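Long-range contact in amidohydrolase 3 domain-containing protein (Pyrococcus furiosus, PDB 3ICJ), which binds two zinc ions and is probably a hydrolase acting on carbon-nitrogen bonds other than peptide bonds: residues S50-N62 / Y67-E79. Residues are numbered along the deposited sequence; the frame is centred on the assembly and turned at random.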
loop_
_atom_site.group_PDB
_atom_site.type_symbol
_atom_site.label_atom_id
_atom_site.label_comp_id
_atom_site.label_asym_id
_atom_site.label_seq_id
_atom_site.Cartn_x
_atom_site.Cartn_y
_atom_site.Cartn_z
ATOM N N SER A 50 16.040 5.428 -15.329
ATOM C CA SER A 50 15.416 6.069 -16.493
ATOM C C SER A 50 16.008 7.458 -16.759
ATOM O O SER A 50 15.514 8.446 -16.225
ATOM C CB SER A 50 13.894 6.123 -16.346
ATOM O OG SER A 50 13.275 6.697 -17.494
ATOM N N PRO A 51 17.090 7.533 -17.560
ATOM C CA PRO A 51 17.821 6.409 -18.162
ATOM C C PRO A 51 18.783 5.736 -17.164
ATOM O O PRO A 51 19.108 6.320 -16.131
ATOM C CB PRO A 51 18.614 7.087 -19.285
ATOM C CG PRO A 51 18.939 8.440 -18.704
ATOM C CD PRO A 51 17.736 8.828 -17.862
ATOM N N VAL A 52 19.208 4.511 -17.462
ATOM C CA VAL A 52 20.146 3.780 -16.596
ATOM C C VAL A 52 21.463 4.553 -16.482
ATOM O O VAL A 52 22.049 4.923 -17.499
ATOM C CB VAL A 52 20.437 2.353 -17.133
ATOM C CG1 VAL A 52 21.612 1.725 -16.396
ATOM C CG2 VAL A 52 19.204 1.470 -17.000
ATOM N N LYS A 53 21.898 4.826 -15.251
ATOM C CA LYS A 53 23.179 5.478 -15.025
ATOM C C LYS A 53 23.895 4.796 -13.879
ATOM O O LYS A 53 23.341 4.649 -12.789
ATOM C CB LYS A 53 22.998 6.976 -14.741
ATOM C CG LYS A 53 24.297 7.770 -14.821
ATOM C CD LYS A 53 24.203 9.084 -14.070
ATOM C CE LYS A 53 25.562 9.509 -13.540
ATOM N NZ LYS A 53 25.427 9.932 -12.112
ATOM N N LYS A 54 25.129 4.377 -14.150
ATOM C CA LYS A 54 25.973 3.707 -13.180
ATOM C C LYS A 54 27.189 4.578 -12.869
ATOM O O LYS A 54 27.756 5.214 -13.772
ATOM C CB LYS A 54 26.460 2.360 -13.736
ATOM C CG LYS A 54 25.350 1.431 -14.179
ATOM C CD LYS A 54 25.777 0.473 -15.292
ATOM C CE LYS A 54 26.116 -0.902 -14.754
ATOM N NZ LYS A 54 26.655 -1.785 -15.829
ATOM N N VAL A 55 27.570 4.606 -11.593
ATOM C CA VAL A 55 28.818 5.225 -11.132
ATOM C C VAL A 55 29.569 4.188 -10.298
ATOM O O VAL A 55 29.022 3.130 -10.000
ATOM C CB VAL A 55 28.601 6.549 -10.308
ATOM C CG1 VAL A 55 27.927 7.630 -11.168
ATOM C CG2 VAL A 55 27.829 6.299 -8.981
ATOM N N SER A 56 30.824 4.473 -9.945
ATOM C CA SER A 56 31.615 3.542 -9.127
ATOM C C SER A 56 31.861 4.018 -7.686
ATOM O O SER A 56 32.370 3.256 -6.866
ATOM C CB SER A 56 32.940 3.180 -9.816
ATOM O OG SER A 56 33.709 4.336 -10.078
ATOM N N GLY A 57 31.481 5.258 -7.380
ATOM C CA GLY A 57 31.655 5.808 -6.025
ATOM C C GLY A 57 30.539 6.754 -5.620
ATOM O O GLY A 57 30.040 7.527 -6.447
ATOM N N LEU A 58 30.147 6.698 -4.344
ATOM C CA LEU A 58 29.077 7.546 -3.836
ATOM C C LEU A 58 29.462 8.138 -2.504
ATOM O O LEU A 58 29.752 7.398 -1.559
ATOM C CB LEU A 58 27.784 6.735 -3.684
ATOM C CG LEU A 58 26.473 7.503 -3.548
ATOM C CD1 LEU A 58 26.120 8.180 -4.847
ATOM C CD2 LEU A 58 25.357 6.546 -3.102
ATOM N N VAL A 59 29.479 9.470 -2.429
ATOM C CA VAL A 59 29.674 10.155 -1.155
ATOM C C VAL A 59 28.349 10.674 -0.588
ATOM O O VAL A 59 27.592 11.372 -1.270
ATOM C CB VAL A 59 30.697 11.321 -1.254
ATOM C CG1 VAL A 59 30.972 11.916 0.131
ATOM C CG2 VAL A 59 31.995 10.835 -1.858
ATOM N N ILE A 60 28.101 10.335 0.674
ATOM C CA ILE A 60 26.890 10.672 1.386
ATOM C C ILE A 60 27.247 11.481 2.625
ATOM O O ILE A 60 28.204 11.145 3.325
ATOM C CB ILE A 60 26.151 9.375 1.797
ATOM C CG1 ILE A 60 25.602 8.665 0.556
ATOM C CG2 ILE A 60 25.023 9.663 2.767
ATOM C CD1 ILE A 60 25.635 7.159 0.680
ATOM N N SER A 61 26.505 12.557 2.893
ATOM C CA SER A 61 26.628 13.240 4.179
ATOM C C SER A 61 25.332 13.908 4.582
ATOM O O SER A 61 24.654 14.519 3.742
ATOM C CB SER A 61 27.791 14.243 4.200
ATOM O OG SER A 61 27.560 15.343 3.345
ATOM N N ASN A 62 25.009 13.780 5.874
ATOM C CA ASN A 62 23.762 14.276 6.458
ATOM C C ASN A 62 22.524 13.704 5.730
ATOM O O ASN A 62 21.516 14.396 5.518
ATOM C CB ASN A 62 23.772 15.817 6.540
ATOM C CG ASN A 62 24.851 16.350 7.494
ATOM O OD1 ASN A 62 24.705 16.267 8.717
ATOM N ND2 ASN A 62 25.929 16.909 6.935
ATOM N N TYR A 67 28.113 13.427 -3.768
ATOM C CA TYR A 67 28.849 13.167 -5.004
ATOM C C TYR A 67 28.484 11.767 -5.519
ATOM O O TYR A 67 28.430 10.802 -4.757
ATOM C CB TYR A 67 30.386 13.292 -4.753
ATOM C CG TYR A 67 31.232 12.915 -5.950
ATOM C CD1 TYR A 67 31.429 13.815 -7.001
ATOM C CD2 TYR A 67 31.793 11.641 -6.054
ATOM C CE1 TYR A 67 32.175 13.448 -8.119
ATOM C CE2 TYR A 67 32.541 11.270 -7.153
ATOM C CZ TYR A 67 32.725 12.168 -8.186
ATOM O OH TYR A 67 33.478 11.789 -9.284
ATOM N N ALA A 68 28.265 11.671 -6.826
ATOM C CA ALA A 68 28.121 10.390 -7.519
ATOM C C ALA A 68 29.034 10.409 -8.754
ATOM O O ALA A 68 28.883 11.278 -9.619
ATOM C CB ALA A 68 26.651 10.179 -7.928
ATOM N N GLY A 69 30.013 9.498 -8.816
ATOM C CA GLY A 69 31.000 9.509 -9.915
ATOM C C GLY A 69 32.071 8.459 -9.718
ATOM O O GLY A 69 31.771 7.356 -9.251
ATOM N N ASP A 70 33.310 8.819 -10.068
ATOM C CA ASP A 70 34.506 7.954 -9.938
ATOM C C ASP A 70 34.767 7.519 -8.501
ATOM O O ASP A 70 34.755 8.345 -7.584
ATOM C CB ASP A 70 35.779 8.673 -10.430
ATOM C CG ASP A 70 35.664 9.187 -11.855
ATOM O OD1 ASP A 70 35.153 8.447 -12.724
ATOM O OD2 ASP A 70 36.107 10.331 -12.110
ATOM N N SER A 71 35.033 6.224 -8.335
ATOM C CA SER A 71 35.444 5.641 -7.058
ATOM C C SER A 71 36.633 6.393 -6.423
ATOM O O SER A 71 36.602 6.703 -5.224
ATOM C CB SER A 71 35.789 4.154 -7.247
ATOM O OG SER A 71 36.214 3.552 -6.031
ATOM N N SER A 72 37.652 6.702 -7.232
ATOM C CA SER A 72 38.842 7.415 -6.740
ATOM C C SER A 72 38.557 8.854 -6.267
ATOM O O SER A 72 39.069 9.273 -5.219
ATOM C CB SER A 72 39.993 7.367 -7.760
ATOM O OG SER A 72 39.613 7.961 -8.988
ATOM N N THR A 73 37.717 9.584 -7.007
ATOM C CA THR A 73 37.293 10.925 -6.607
ATOM C C THR A 73 36.510 10.870 -5.282
ATOM O O THR A 73 36.754 11.671 -4.374
ATOM C CB THR A 73 36.439 11.577 -7.717
ATOM O OG1 THR A 73 37.217 11.644 -8.912
ATOM C CG2 THR A 73 35.985 12.999 -7.336
ATOM N N ALA A 74 35.594 9.905 -5.176
ATOM C CA ALA A 74 34.845 9.652 -3.945
ATOM C C ALA A 74 35.756 9.306 -2.754
ATOM O O ALA A 74 35.522 9.755 -1.632
ATOM C CB ALA A 74 33.844 8.530 -4.162
ATOM N N LEU A 75 36.783 8.502 -3.018
ATOM C CA LEU A 75 37.761 8.144 -2.003
ATOM C C LEU A 75 38.531 9.387 -1.535
ATOM O O LEU A 75 38.710 9.603 -0.331
ATOM C CB LEU A 75 38.690 7.047 -2.531
ATOM C CG LEU A 75 39.843 6.574 -1.651
ATOM C CD1 LEU A 75 39.359 6.155 -0.263
ATOM C CD2 LEU A 75 40.584 5.421 -2.325
ATOM N N ARG A 76 38.947 10.212 -2.493
ATOM C CA ARG A 76 39.712 11.423 -2.209
ATOM C C ARG A 76 38.880 12.446 -1.412
ATOM O O ARG A 76 39.413 13.100 -0.528
ATOM C CB ARG A 76 40.230 12.035 -3.517
ATOM C CG ARG A 76 41.266 13.137 -3.373
ATOM C CD ARG A 76 42.687 12.605 -3.216
ATOM N NE ARG A 76 43.171 12.749 -1.845
ATOM C CZ ARG A 76 43.713 13.862 -1.349
ATOM N NH1 ARG A 76 44.130 13.884 -0.087
ATOM N NH2 ARG A 76 43.835 14.955 -2.105
ATOM N N ILE A 77 37.593 12.581 -1.739
ATOM C CA ILE A 77 36.709 13.497 -0.997
ATOM C C ILE A 77 36.607 13.093 0.486
ATOM O O ILE A 77 36.776 13.927 1.393
ATOM C CB ILE A 77 35.307 13.617 -1.654
ATOM C CG1 ILE A 77 35.416 14.303 -3.017
ATOM C CG2 ILE A 77 34.329 14.409 -0.746
ATOM C CD1 ILE A 77 34.087 14.368 -3.824
ATOM N N ALA A 78 36.384 11.802 0.717
ATOM C CA ALA A 78 36.255 11.252 2.060
ATOM C C ALA A 78 37.566 11.276 2.842
ATOM O O ALA A 78 37.559 11.431 4.072
ATOM C CB ALA A 78 35.702 9.845 1.992
ATOM N N GLU A 79 38.687 11.140 2.130
ATOM C CA GLU A 79 39.997 11.298 2.746
ATOM C C GLU A 79 40.191 12.734 3.239
ATOM O O GLU A 79 40.667 12.944 4.342
ATOM C CB GLU A 79 41.115 10.926 1.779
ATOM C CG GLU A 79 41.340 9.438 1.626
ATOM C CD GLU A 79 42.299 9.102 0.481
ATOM O OE1 GLU A 79 42.833 10.024 -0.193
ATOM O OE2 GLU A 79 42.512 7.897 0.252
#
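The carbonyl oxygen of G69 is gripped by two successive backbone amides, S56 N at 3.1 Å and G57 N at 2.8 Å, the signature of a classic beta bulge. The two donors reach it differently: G57 N is tilted 20° from the carbonyl plane, whereas S56 N comes in from above it. From the bulge onward the strands pair as an antiparallel hairpin: G57/G69 and V59/Y67 are hydrogen-bonded pairs, with the non-hydrogen-bonded pair L58/A68 between them.

At the bulge, S56 also reaches the start of helix 71-79. A chi1 of 58° sets its OG between the backbone N and the carbonyl carbon and brings it to S71 N, from which it accepts a bond at 2.9 Å. With S56 replaced by alanine, the S71 amide is likely to lose this acceptor, and with it the side-chain tie between the bulge and the first helical turn.

The contact illustrates how a glycine lets a helix follow closely on its own hairpin: a beta carbon on G57 would clash with S71 and A74. V59 turns to the helix side, where its CG2 meets A74 CB at 3.7 Å and its CB lies 4.0 Å from Y67 CB. On the other face, L58 CD1 touches A68 CB at 3.7 Å, and V55 CG2, from strand 52-55, approaches the same methyl more loosely.

The helix lies over the V59 face, crossing strand 57-61 at 28°, while V59 and I77 also touch M37 of strand 37-41. That strand flanks 57-61 in a small mixed sheet remote from the zinc ions, whereas strand 52-55 pairs with strand 44-49 in another sheet.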